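Tail protein, 43 kDa (Neisseria meningitidis MC58, PDB 3D37) is of unknown function but probably serves as a baseplate or tail component of a Mu-like prophage. Local coordinates at the interface of chains A and B and the interface of chains A and C. Numbering follows the deposited sequence. Chains: chain A/B/C, Tail protein, 43 kDa.

Contact 1: the interface of chains A and B. Residues chain A 76-78; chain B 205-207.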
ATOM      1  N   GLN A  76     -13.891  -7.481  24.497  1.00 31.69           N
ATOM      2  CA  GLN A  76     -12.444  -7.603  24.583  1.00 31.80           C
ATOM      3  C   GLN A  76     -11.944  -8.586  23.557  1.00 30.44           C
ATOM      4  O   GLN A  76     -12.521  -9.645  23.368  1.00 29.95           O
ATOM      5  CB  GLN A  76     -12.052  -8.030  26.024  1.00 31.30           C
ATOM      6  CG  GLN A  76     -10.523  -8.186  26.230  1.00 34.09           C
ATOM      7  CD  GLN A  76     -10.141  -8.460  27.705  1.00 35.74           C
ATOM      8  OE1 GLN A  76     -10.722  -7.915  28.633  1.00 39.07           O
ATOM      9  NE2 GLN A  76      -9.172  -9.331  27.898  1.00 41.85           N
ATOM     10  N   ARG A  77     -10.842  -8.247  22.901  1.00 31.71           N
ATOM     11  CA  ARG A  77     -10.158  -9.135  21.991  1.00 32.42           C
ATOM     12  C   ARG A  77      -8.652  -9.304  22.350  1.00 32.84           C
ATOM     13  O   ARG A  77      -7.936  -8.348  22.703  1.00 30.95           O
ATOM     14  CB  ARG A  77     -10.316  -8.628  20.558  1.00 32.59           C
ATOM     15  CG  ARG A  77     -11.733  -8.609  20.037  1.00 35.10           C
ATOM     16  CD  ARG A  77     -11.959  -7.534  19.006  1.00 36.82           C
ATOM     17  NE  ARG A  77     -11.875  -6.226  19.669  1.00 42.64           N
ATOM     18  CZ  ARG A  77     -12.858  -5.675  20.390  1.00 41.01           C
ATOM     19  NH1 ARG A  77     -14.048  -6.273  20.509  1.00 41.81           N
ATOM     20  NH2 ARG A  77     -12.638  -4.522  20.978  1.00 37.70           N
ATOM     21  N   HIS A  78      -8.192 -10.543  22.315  1.00 33.52           N
ATOM     22  CA  HIS A  78      -6.771 -10.808  22.268  1.00 33.07           C
ATOM     23  C   HIS A  78      -6.387 -11.525  20.978  1.00 32.46           C
ATOM     24  O   HIS A  78      -6.990 -12.533  20.580  1.00 31.46           O
ATOM     25  CB  HIS A  78      -6.302 -11.601  23.502  1.00 34.49           C
ATOM     26  CG  HIS A  78      -4.810 -11.714  23.565  1.00 37.37           C
ATOM     27  ND1 HIS A  78      -4.138 -12.919  23.466  1.00 45.39           N
ATOM     28  CD2 HIS A  78      -3.854 -10.751  23.622  1.00 42.06           C
ATOM     29  CE1 HIS A  78      -2.832 -12.689  23.494  1.00 44.64           C
ATOM     30  NE2 HIS A  78      -2.637 -11.386  23.595  1.00 41.81           N
TER
ATOM     31  N   ILE B 205      -8.878 -14.445  20.371  1.00 30.07           N
ATOM     32  CA  ILE B 205      -9.914 -14.671  21.345  1.00 32.25           C
ATOM     33  C   ILE B 205     -10.800 -13.413  21.471  1.00 31.79           C
ATOM     34  O   ILE B 205     -10.300 -12.285  21.492  1.00 29.36           O
ATOM     35  CB  ILE B 205      -9.321 -15.040  22.706  1.00 31.53           C
ATOM     36  CG1 ILE B 205      -8.184 -16.063  22.509  1.00 33.89           C
ATOM     37  CG2 ILE B 205     -10.405 -15.439  23.669  1.00 30.81           C
ATOM     38  CD1 ILE B 205      -7.886 -16.880  23.707  1.00 35.92           C
ATOM     39  N   GLU B 206     -12.108 -13.638  21.494  1.00 31.71           N
ATOM     40  CA  GLU B 206     -13.086 -12.598  21.671  1.00 34.42           C
ATOM     41  C   GLU B 206     -14.072 -12.916  22.752  1.00 33.23           C
ATOM     42  O   GLU B 206     -14.685 -13.997  22.758  1.00 30.69           O
ATOM     43  CB  GLU B 206     -13.912 -12.408  20.420  1.00 35.01           C
ATOM     44  CG  GLU B 206     -13.124 -12.205  19.158  1.00 39.92           C
ATOM     45  CD  GLU B 206     -14.075 -12.110  17.989  1.00 43.44           C
ATOM     46  OE1 GLU B 206     -14.708 -11.024  17.900  1.00 54.62           O
ATOM     47  OE2 GLU B 206     -14.255 -13.128  17.225  1.00 54.21           O
ATOM     48  N   TRP B 207     -14.244 -11.951  23.646  1.00 33.45           N
ATOM     49  CA  TRP B 207     -15.220 -12.014  24.680  1.00 34.27           C
ATOM     50  C   TRP B 207     -16.160 -10.828  24.492  1.00 34.02           C
ATOM     51  O   TRP B 207     -15.730  -9.677  24.271  1.00 30.84           O
ATOM     52  CB  TRP B 207     -14.594 -11.837  26.035  1.00 36.06           C
ATOM     53  CG  TRP B 207     -13.598 -12.798  26.484  1.00 36.58           C
ATOM     54  CD1 TRP B 207     -13.808 -13.869  27.334  1.00 38.67           C
ATOM     55  CD2 TRP B 207     -12.205 -12.750  26.237  1.00 36.99           C
ATOM     56  NE1 TRP B 207     -12.606 -14.492  27.596  1.00 37.66           N
ATOM     57  CE2 TRP B 207     -11.614 -13.825  26.938  1.00 37.04           C
ATOM     58  CE3 TRP B 207     -11.392 -11.919  25.472  1.00 38.87           C
ATOM     59  CZ2 TRP B 207     -10.254 -14.078  26.894  1.00 39.47           C
ATOM     60  CZ3 TRP B 207     -10.041 -12.169  25.431  1.00 38.59           C
ATOM     61  CH2 TRP B 207      -9.482 -13.243  26.140  1.00 39.20           C
TER

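Contact 2: the interface of chains A and C. Residues chain A 290; chain C 195-197.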
ATOM      1  N   ARG A 290      -5.252  25.448  25.136  1.00 34.33           N
ATOM      2  CA  ARG A 290      -4.112  26.130  25.717  1.00 36.15           C
ATOM      3  C   ARG A 290      -4.261  26.413  27.225  1.00 34.26           C
ATOM      4  O   ARG A 290      -3.283  26.423  27.948  1.00 34.54           O
ATOM      5  CB  ARG A 290      -3.842  27.457  24.976  1.00 36.83           C
ATOM      6  CG  ARG A 290      -2.877  27.301  23.869  1.00 41.51           C
ATOM      7  CD  ARG A 290      -1.960  28.550  23.677  1.00 44.35           C
ATOM      8  NE  ARG A 290      -0.711  28.507  24.475  1.00 49.74           N
ATOM      9  CZ  ARG A 290       0.260  27.588  24.348  1.00 50.49           C
ATOM     10  NH1 ARG A 290       0.192  26.600  23.463  1.00 50.61           N
ATOM     11  NH2 ARG A 290       1.318  27.658  25.139  1.00 51.73           N
TER
ATOM     12  N   ASP C 195       2.376  21.018  24.614  1.00 58.49           N
ATOM     13  CA  ASP C 195       2.501  22.410  24.155  1.00 58.07           C
ATOM     14  C   ASP C 195       2.456  22.662  22.651  1.00 57.82           C
ATOM     15  O   ASP C 195       3.365  22.366  21.925  1.00 58.39           O
ATOM     16  CB  ASP C 195       3.731  23.068  24.825  1.00 57.87           C
ATOM     17  CG  ASP C 195       3.855  24.550  24.531  1.00 58.54           C
ATOM     18  OD1 ASP C 195       2.932  25.146  24.010  1.00 58.32           O
ATOM     19  OD2 ASP C 195       4.889  25.146  24.805  1.00 59.07           O
ATOM     20  N   SER C 196       1.377  23.219  22.174  1.00 57.48           N
ATOM     21  CA  SER C 196       1.244  23.412  20.748  1.00 57.11           C
ATOM     22  C   SER C 196       2.061  24.577  20.165  1.00 56.31           C
ATOM     23  O   SER C 196       2.235  24.638  18.974  1.00 56.11           O
ATOM     24  CB  SER C 196      -0.230  23.489  20.350  1.00 57.38           C
ATOM     25  OG  SER C 196      -0.914  24.530  21.022  1.00 55.99           O
ATOM     26  N   ARG C 197       2.550  25.488  21.009  1.00 55.96           N
ATOM     27  CA  ARG C 197       3.567  26.496  20.579  1.00 55.54           C
ATOM     28  C   ARG C 197       4.807  25.837  19.910  1.00 54.30           C
ATOM     29  O   ARG C 197       5.599  26.512  19.245  1.00 54.57           O
ATOM     30  CB  ARG C 197       4.103  27.348  21.764  1.00 56.25           C
ATOM     31  CG  ARG C 197       3.101  28.290  22.493  1.00 57.99           C
ATOM     32  CD  ARG C 197       3.807  29.247  23.542  1.00 58.77           C
ATOM     33  NE  ARG C 197       3.004  29.495  24.769  1.00 60.93           N
ATOM     34  CZ  ARG C 197       2.510  30.680  25.198  1.00 63.58           C
ATOM     35  NH1 ARG C 197       2.754  31.840  24.565  1.00 63.41           N
ATOM     36  NH2 ARG C 197       1.776  30.722  26.322  1.00 63.39           N
TER

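Contact 3: the interface of chains A and B. Residues chain A 80-82; chain B 191, 201-204.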
ATOM      1  N   LYS A  80      -2.917 -12.833  18.614  1.00 32.10           N
ATOM      2  CA  LYS A  80      -1.517 -13.252  18.594  1.00 34.30           C
ATOM      3  C   LYS A  80      -1.210 -13.830  17.215  1.00 34.78           C
ATOM      4  O   LYS A  80      -1.952 -14.704  16.723  1.00 32.43           O
ATOM      5  CB  LYS A  80      -1.342 -14.475  19.500  1.00 34.96           C
ATOM      6  CG  LYS A  80      -0.636 -14.373  20.807  1.00 36.81           C
ATOM      7  CD  LYS A  80      -0.561 -15.765  21.415  1.00 36.49           C
ATOM      8  CE  LYS A  80      -0.621 -15.765  22.909  1.00 39.99           C
ATOM      9  NZ  LYS A  80      -0.293 -17.122  23.329  1.00 39.29           N
ATOM     10  N   SER A  81      -0.110 -13.413  16.624  1.00 35.54           N
ATOM     11  CA  SER A  81       0.523 -14.166  15.548  1.00 38.54           C
ATOM     12  C   SER A  81       2.040 -14.090  15.815  1.00 39.03           C
ATOM     13  O   SER A  81       2.436 -13.564  16.842  1.00 37.77           O
ATOM     14  CB  SER A  81       0.143 -13.594  14.186  1.00 39.48           C
ATOM     15  OG  SER A  81       0.476 -12.220  14.100  1.00 43.00           O
ATOM     16  N   LYS A  82       2.884 -14.648  14.949  1.00 41.44           N
ATOM     17  CA  LYS A  82       4.337 -14.588  15.213  1.00 42.63           C
ATOM     18  C   LYS A  82       4.716 -13.152  14.901  1.00 42.67           C
ATOM     19  O   LYS A  82       4.341 -12.611  13.876  1.00 43.27           O
ATOM     20  CB  LYS A  82       5.170 -15.614  14.419  1.00 43.30           C
ATOM     21  CG  LYS A  82       5.100 -17.079  14.930  1.00 45.93           C
ATOM     22  CD  LYS A  82       5.151 -17.271  16.479  1.00 47.10           C
ATOM     23  CE  LYS A  82       4.956 -18.752  16.836  1.00 47.79           C
ATOM     24  NZ  LYS A  82       3.536 -19.022  17.140  1.00 49.19           N
TER
ATOM     25  N   TRP B 191       0.338 -23.390  20.936  1.00 36.84           N
ATOM     26  CA  TRP B 191       0.954 -22.127  20.579  1.00 38.48           C
ATOM     27  C   TRP B 191       2.258 -22.009  21.319  1.00 40.25           C
ATOM     28  O   TRP B 191       2.296 -22.187  22.534  1.00 40.61           O
ATOM     29  CB  TRP B 191       0.093 -20.939  20.997  1.00 37.49           C
ATOM     30  CG  TRP B 191       0.845 -19.685  20.894  1.00 36.49           C
ATOM     31  CD1 TRP B 191       1.631 -19.115  21.852  1.00 36.57           C
ATOM     32  CD2 TRP B 191       0.971 -18.868  19.729  1.00 33.61           C
ATOM     33  NE1 TRP B 191       2.235 -17.991  21.355  1.00 34.86           N
ATOM     34  CE2 TRP B 191       1.836 -17.807  20.056  1.00 34.26           C
ATOM     35  CE3 TRP B 191       0.458 -18.943  18.441  1.00 34.88           C
ATOM     36  CZ2 TRP B 191       2.162 -16.809  19.145  1.00 36.10           C
ATOM     37  CZ3 TRP B 191       0.758 -17.947  17.537  1.00 35.30           C
ATOM     38  CH2 TRP B 191       1.610 -16.899  17.883  1.00 37.65           C
ATOM     39  N   GLU B 201      -0.614 -20.851  13.940  1.00 33.66           N
ATOM     40  CA  GLU B 201      -0.077 -19.667  13.269  1.00 35.74           C
ATOM     41  C   GLU B 201      -0.660 -18.327  13.784  1.00 35.64           C
ATOM     42  O   GLU B 201       0.021 -17.310  13.821  1.00 33.84           O
ATOM     43  CB  GLU B 201      -0.352 -19.750  11.786  1.00 34.47           C
ATOM     44  CG  GLU B 201       0.365 -20.895  11.111  1.00 39.20           C
ATOM     45  CD  GLU B 201       0.065 -20.901   9.612  1.00 43.22           C
ATOM     46  OE1 GLU B 201      -0.851 -20.145   9.189  1.00 53.80           O
ATOM     47  OE2 GLU B 201       0.736 -21.641   8.865  1.00 52.75           O
ATOM     48  N   ARG B 202      -1.903 -18.387  14.254  1.00 35.33           N
ATOM     49  CA  ARG B 202      -2.601 -17.240  14.677  1.00 36.74           C
ATOM     50  C   ARG B 202      -3.713 -17.691  15.656  1.00 35.56           C
ATOM     51  O   ARG B 202      -4.394 -18.736  15.470  1.00 33.01           O
ATOM     52  CB  ARG B 202      -2.991 -16.529  13.375  1.00 37.01           C
ATOM     53  CG  ARG B 202      -4.100 -15.708  13.414  1.00 41.58           C
ATOM     54  CD  ARG B 202      -4.064 -14.552  12.395  1.00 44.19           C
ATOM     55  NE  ARG B 202      -4.590 -13.499  13.227  1.00 51.61           N
ATOM     56  CZ  ARG B 202      -3.932 -12.413  13.619  1.00 53.87           C
ATOM     57  NH1 ARG B 202      -2.743 -12.134  13.117  1.00 53.08           N
ATOM     58  NH2 ARG B 202      -4.524 -11.592  14.495  1.00 54.17           N
ATOM     59  N   MET B 203      -3.808 -16.977  16.770  1.00 35.06           N
ATOM     60  CA  MET B 203      -4.807 -17.236  17.813  1.00 36.49           C
ATOM     61  C   MET B 203      -5.538 -15.911  18.109  1.00 35.65           C
ATOM     62  O   MET B 203      -4.871 -14.902  18.393  1.00 35.12           O
ATOM     63  CB  MET B 203      -4.117 -17.782  19.061  1.00 36.92           C
ATOM     64  CG  MET B 203      -5.091 -18.215  20.152  1.00 39.75           C
ATOM     65  SD  MET B 203      -4.309 -19.393  21.300  1.00 44.52           S
ATOM     66  CE  MET B 203      -4.258 -20.834  20.305  1.00 44.02           C
ATOM     67  N   ASP B 204      -6.866 -15.889  17.928  1.00 33.79           N
ATOM     68  CA  ASP B 204      -7.701 -14.732  18.254  1.00 33.72           C
ATOM     69  C   ASP B 204      -8.808 -15.124  19.242  1.00 31.58           C
ATOM     70  O   ASP B 204      -9.547 -16.064  18.996  1.00 30.27           O
ATOM     71  CB  ASP B 204      -8.306 -14.109  16.992  1.00 34.25           C
ATOM     72  CG  ASP B 204      -7.266 -13.469  16.093  1.00 38.19           C
ATOM     73  OD1 ASP B 204      -6.194 -12.982  16.555  1.00 45.54           O
ATOM     74  OD2 ASP B 204      -7.484 -13.513  14.877  1.00 44.01           O
TER
HETATM   75  O   HOH W   1       2.286 -16.660  13.158  1.00 38.63           O

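Contact 1: the interface of chains A and B
A:Gln76 and B:Trp207 meet where two strands of this tail protein, whose N-terminal part belongs to the Mu GpP-like family, 66-81 of chain A and 202-208 of chain B, join as an intermolecular antiparallel β-sheet. The CB of A:Gln76 sits 4.0 Å from CE3 of the B:Trp207 indole. A:Gln76 CG, placed opposite the backbone N (chi1 -180°), continues alongside that rim, 3.9 Å from B:Trp207 CE3. The extended chain then carries the amide nitrogen NE2 of A:Gln76 to 3.9 Å from B:Trp207 CZ3, with the amide plane turned 60° from the ring. The glutamine methylenes and amide thus run along one side of the benzo rim, while the A:Gln76 carbonyl carbon lies at the indole's edge, in its plane. On the opposite face B:Ile205 CG2, from the same chain as the tryptophan, packs near the rim, so the ring is flanked from both sides. Backbone bonds lock the strands in register. A:Gln76 N gives to B:Trp207 O at 2.9 Å, and B:Trp207 N returns the bond to A:Gln76 O. The second such pair joins A:His78 and B:Ile205, where B:Ile205 N reaches A:His78 O at 2.7 Å. Between these pairs, A:Arg77 and B:Glu206 pack through their aliphatic parts, CG to CG at 4.0 Å. Their charged ends are not in contact: A:Arg77 NH1 stays 5.5 Å from B:Glu206 OE1, close enough for perhaps a mild electrostatic attraction.

Contact 2: the interface of chains A and C
The loop of chain C between strands 187-191 and 202-208 receives A:Arg290 on residues C:Asp195 to C:Arg197; the disulfide between Cys190 and Cys198 known for this protein would brace that loop. A:Arg290 comes from a loop of its own and approaches with the guanidinium end. NH1 and NH2 converge on one carboxylate oxygen, C:Asp195 OD1, which lies in the guanidinium plane. A:Arg290 NH1 forms a salt bridge of 3.1 Å to C:Asp195 OD1, meeting it nearly along its C-O direction. A:Arg290 NH2, 3.2 Å from C:Asp195 OD1, comes instead from above the carboxylate plane. These two flat groups are turned 49° against each other. CG of C:Asp195 is set opposite the backbone N (chi1 -174°), and this turn leaves OD1 where C:Arg197 N can also reach it. C:Arg197 lies across A:Arg290 at about a right angle, its CG above one face of the guanidinium, toward the rim, 3.5 Å from A:Arg290 CZ. The approach of A:Arg290 NH2 to C:Arg197 NE is too close for two donors, so the exact placing of these ends is doubtful; the nearby carboxylate probably offsets their charge. Within the loop, the backbone N of C:Arg197 supplies OD1 of C:Asp195 with a further hydrogen bond, 3.0 Å long.

Contact 3: the interface of chains A and B
The backbone N of A:Lys80 donates to B:Met203 O at 2.9 Å, and B:Met203 N answers with an equal bond to A:Lys80 O, pairing the end of strand 66-81 with the start of strand 202-208 in an antiparallel β-sheet across the subunits. Beside this pair the indole of B:Trp191 enters between two lysines. A:Lys80 crosses one face: A:Lys80 CD lies over the six-membered ring, 3.4 Å from B:Trp191 CE2, and the ammonium NZ continues over the five-membered ring as a cation-pi contact. A:Lys82 takes the opposite face. A:Lys82 CD packs 3.8 Å from B:Trp191 CH2, and a bend at the last torsion (chi4 -95°) turns NZ over the six-membered ring. That second cation-pi contact is modelled very close, so its exact distance is doubtful, but the clamp of two charged ends about one indole is plain. The carbonyl carbon C of A:Ser81 lies at the ring's edge, in its plane, 3.5 Å from B:Trp191 CH2. Past the strand end, a water lies 2.8 Å from A:Lys82 N and connects it to the carbonyl of B:Glu201, though the latter link is modelled rather short. On the other side of the sheet, B:Arg202 reaches toward A:Ser81 and is steadied by B:Asp204 of its own chain: B:Arg202 NH2 bonds the syn lone pair of B:Asp204 OD1 at 3.0 Å, tilted 31° from the guanidinium plane.

Contacts 1 and 3 are successive stretches of one seam: their C-alpha centres lie about 13 Å apart, and both pair strand 66-81 of chain A with strand 202-208 of chain B. The C-alpha centre of contact 2 lies about 38 Å from that of contact 1 and about 42 Å from that of contact 3, on another neighbour. It uses the loop between strands 187-191 and 202-208; those strands, with B:Glu201 of the loop, supply the chain B side of contact 3. The A-C interface is two-fold, the A-B one is not. The structure alone does not show which is biological, though strand pairing makes A-B more plausible.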